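Local coordinates for protein acetyl-CoA C-acetyltransferase (Syntrophomonas wolfei subsp. wolfei, PDB 7N7Z) that probably catalyses the reversible thiolase reaction that interconverts two acetyl-CoA molecules with acetoacetyl-CoA and free CoA, at residues 129-133 against 134-138; 143-146 against 147-150. All coordinates share one frame; numbering follows the deposited sequence.

Contact 1. Residues 129-133 against 134-138; sequences LQQAR and SGYRM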
# COMPACT_ATOMS: atom_id res chain seq x y z
N LEU B 129 -1.59 5.89 -1.08
CA LEU B 129 -0.53 5.41 -1.97
C LEU B 129 -0.57 6.30 -3.21
O LEU B 129 -1.39 6.10 -4.11
CB LEU B 129 -0.73 3.94 -2.33
CG LEU B 129 -0.62 2.95 -1.17
CD1 LEU B 129 -0.94 1.54 -1.65
CD2 LEU B 129 0.76 3.00 -0.53
N GLN B 130 0.32 7.30 -3.25
CA GLN B 130 0.24 8.33 -4.28
C GLN B 130 0.59 7.78 -5.66
O GLN B 130 -0.02 8.16 -6.66
CB GLN B 130 1.15 9.50 -3.91
CG GLN B 130 0.94 10.75 -4.76
CD GLN B 130 -0.46 11.34 -4.61
OE1 GLN B 130 -0.72 12.12 -3.69
NE2 GLN B 130 -1.36 10.96 -5.51
N GLN B 131 1.57 6.88 -5.73
CA GLN B 131 2.06 6.36 -7.01
C GLN B 131 1.46 5.01 -7.37
O GLN B 131 1.95 4.35 -8.29
CB GLN B 131 3.58 6.26 -6.98
CG GLN B 131 4.27 7.41 -6.25
CD GLN B 131 5.60 7.78 -6.88
OE1 GLN B 131 6.64 7.25 -6.51
NE2 GLN B 131 5.56 8.70 -7.84
N ALA B 132 0.40 4.58 -6.67
CA ALA B 132 -0.16 3.26 -6.94
C ALA B 132 -0.84 3.20 -8.30
O ALA B 132 -0.86 2.13 -8.93
CB ALA B 132 -1.16 2.89 -5.84
N ARG B 133 -1.40 4.31 -8.77
CA ARG B 133 -2.12 4.29 -10.04
C ARG B 133 -1.17 4.02 -11.20
O ARG B 133 -1.31 3.03 -11.92
CB ARG B 133 -2.86 5.62 -10.24
CG ARG B 133 -3.90 5.59 -11.36
CD ARG B 133 -4.76 6.84 -11.35
NE ARG B 133 -5.45 7.02 -10.07
CZ ARG B 133 -6.53 6.34 -9.70
NH1 ARG B 133 -7.10 5.46 -10.51
NH2 ARG B 133 -7.05 6.56 -8.50
N SER B 134 -0.19 4.90 -11.40
CA SER B 134 0.76 4.75 -12.49
C SER B 134 1.93 3.84 -12.14
O SER B 134 2.64 3.39 -13.04
CB SER B 134 1.29 6.11 -12.92
OG SER B 134 0.31 6.83 -13.64
N GLY B 135 2.15 3.57 -10.86
CA GLY B 135 3.19 2.67 -10.44
C GLY B 135 4.41 3.40 -9.91
O GLY B 135 4.75 4.51 -10.34
N TYR B 136 5.08 2.78 -8.94
CA TYR B 136 6.34 3.29 -8.43
C TYR B 136 7.51 2.98 -9.35
O TYR B 136 8.60 3.51 -9.14
CB TYR B 136 6.61 2.73 -7.03
CG TYR B 136 5.60 3.15 -5.99
CD1 TYR B 136 4.34 2.56 -5.94
CD2 TYR B 136 5.90 4.13 -5.06
CE1 TYR B 136 3.41 2.94 -5.00
CE2 TYR B 136 4.97 4.52 -4.11
CZ TYR B 136 3.73 3.93 -4.08
OH TYR B 136 2.80 4.31 -3.14
N ARG B 137 7.30 2.13 -10.36
CA ARG B 137 8.31 1.83 -11.37
C ARG B 137 9.55 1.19 -10.75
O ARG B 137 9.88 0.04 -11.08
CB ARG B 137 8.70 3.10 -12.13
CG ARG B 137 7.55 4.07 -12.41
CD ARG B 137 6.36 3.38 -13.07
NE ARG B 137 6.71 2.74 -14.34
CZ ARG B 137 5.86 2.08 -15.11
NH1 ARG B 137 4.58 1.95 -14.78
NH2 ARG B 137 6.29 1.55 -16.25
N MET B 138 10.25 1.91 -9.89
CA MET B 138 11.42 1.37 -9.20
C MET B 138 11.74 2.26 -8.02
O MET B 138 11.47 3.47 -8.04
CB MET B 138 12.63 1.27 -10.14
CG MET B 138 13.84 0.59 -9.51
SD MET B 138 15.06 0.03 -10.72
CE MET B 138 16.20 1.41 -10.70
O HOH W 1 0.24 7.22 -9.65

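Contact 2. Residues 143-146 against 147-150; sequences VQDA and MLSD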
# COMPACT_ATOMS: atom_id res chain seq x y z
N VAL B 143 4.19 5.66 2.06
CA VAL B 143 2.79 5.46 2.38
C VAL B 143 2.42 6.55 3.39
O VAL B 143 2.92 6.57 4.51
CB VAL B 143 2.52 4.05 2.93
CG1 VAL B 143 3.49 3.68 4.05
CG2 VAL B 143 1.08 3.91 3.40
N GLN B 144 1.56 7.47 2.96
CA GLN B 144 1.38 8.75 3.63
C GLN B 144 0.20 8.72 4.59
O GLN B 144 -0.88 8.22 4.24
CB GLN B 144 1.17 9.86 2.60
CG GLN B 144 2.45 10.51 2.11
CD GLN B 144 2.22 11.40 0.91
OE1 GLN B 144 2.09 10.91 -0.22
NE2 GLN B 144 2.17 12.70 1.13
N ASP B 145 0.42 9.26 5.79
CA ASP B 145 -0.67 9.49 6.74
C ASP B 145 -1.43 10.73 6.28
O ASP B 145 -0.94 11.86 6.43
CB ASP B 145 -0.11 9.67 8.15
CG ASP B 145 -1.20 9.76 9.19
OD1 ASP B 145 -2.36 10.03 8.82
OD2 ASP B 145 -0.90 9.58 10.39
N ALA B 146 -2.62 10.53 5.71
CA ALA B 146 -3.36 11.65 5.13
C ALA B 146 -3.73 12.69 6.17
O ALA B 146 -3.81 13.88 5.86
CB ALA B 146 -4.61 11.14 4.42
N MET B 147 -3.99 12.27 7.42
CA MET B 147 -4.29 13.23 8.47
C MET B 147 -3.18 14.26 8.60
O MET B 147 -3.44 15.41 8.99
CB MET B 147 -4.52 12.51 9.80
CG MET B 147 -4.83 13.44 10.97
SD MET B 147 -4.18 12.85 12.54
CE MET B 147 -4.89 11.21 12.60
N LEU B 148 -1.95 13.88 8.30
CA LEU B 148 -0.82 14.80 8.35
C LEU B 148 -0.59 15.48 7.00
O LEU B 148 -0.61 16.71 6.91
CB LEU B 148 0.44 14.05 8.79
CG LEU B 148 0.37 13.32 10.13
CD1 LEU B 148 1.68 12.61 10.41
CD2 LEU B 148 0.03 14.29 11.25
N SER B 149 -0.39 14.68 5.95
CA SER B 149 0.01 15.24 4.66
C SER B 149 -1.10 16.07 4.03
O SER B 149 -0.81 17.05 3.33
CB SER B 149 0.44 14.12 3.72
OG SER B 149 -0.63 13.23 3.44
N ASP B 150 -2.36 15.70 4.25
CA ASP B 150 -3.49 16.40 3.66
C ASP B 150 -4.24 17.27 4.66
O ASP B 150 -5.31 17.79 4.33
CB ASP B 150 -4.46 15.39 3.03
CG ASP B 150 -4.02 14.92 1.66
OD1 ASP B 150 -3.09 15.53 1.07
OD2 ASP B 150 -4.59 13.93 1.16

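Contact 1. Residues 129-133 against 134-138
Gln-131 CB sits over the centre of the Tyr-136 ring, 3.5 Å from the centroid and only 7° off the ring normal, a CH-pi contact over the face. With CG beside its own backbone N (chi1 -64°), the tyrosine folds back along the turn, and its OH ends 3.6 Å from both CB and CD2 of Leu-129. This phenol oxygen is buried here without a polar partner. The outer side is looser: the Gln-131 amide stands nearly upright on the ring plane, OE1 3.5 Å from CD2 of Tyr-136, in an exposed residue. Backbone links are few and weak. A type I beta turn runs from Leu-129 to Ala-132, Gly-135 N gives a weak bond to Gln-131 O at 2.7 Å, and a water bridges Gln-130 O and Ser-134 N. The segment runs from the end of strand 127-129 into the loop before strand 141-145, consistent with the tetramerisation loop of bacterial thiolases. Replacing Tyr-136 with an alanine is likely to uncover Gln-131 CB and open a gap beside Leu-129. Farther out, Arg-137 NH1 reaches Ser-134 O at 3.0 Å, and Arg-133 turns away to Asp-145 of the third subunit.

Contact 2. Residues 143-146 against 147-150
Asp-145 holds its CG anti to the backbone N (chi1 -174°), which sets the carboxylate alongside the Met-147 side chain, while Ser-149 places OG between its own N and carbonyl carbon, turned back to the strand end. Asp-145 is the N-cap: OD1 takes a weak bond from Met-147 N at 3.1 Å. Its carbonyl oxygen is gripped twice. Ser-149 N approaches it at 2.9 Å in the carbonyl plane and nearly straight (172°), whereas Leu-148 N comes from above that plane, 50° out of it. One residue further on, Asp-150 N bonds to Ala-146 O at 2.8 Å. Against this polar core, Leu-148 CG packs 4.0 Å from Asp-145 OD2, and Gln-144 extends beyond CG to bring NE2 within 3.4 Å of Ser-149 CB. The cap carboxylate is shared: OD1 also meets Arg-133 of the third subunit in a salt bridge, and OD2 accepts from Gly-139 N of the fourth, so the helix start and the cation would probably both favour its negative charge. Strand 141-145 passes directly into helix 146-152, with strand 127-129 alongside: the backbones of Gln-144 and Leu-128 are hydrogen-bonded, and Ala-146 and Asp-150 pack on Leu-128.

Both contacts belong to one hairpin-like excursion of the N-terminal thiolase region: contact 1 is in the connecting loop, contact 2 where the returning strand becomes a helix. They touch directly, Leu-129 CD2 lying 4.0 Å from Val-143 CB. The centre of contact 1 is about 35 Å from the centre of the chain, that of contact 2 about 20 Å. Even so, five of the eight touching residues of contact 1 are buried, with Gln-131 exposed; contact 2 is partly buried, four of seven, with none exposed. Aromatic and aliphatic packing with sparse backbone bonds marks the loop, whereas capping and main-chain hydrogen bonds mark the helix start. Both contacts touch the third subunit.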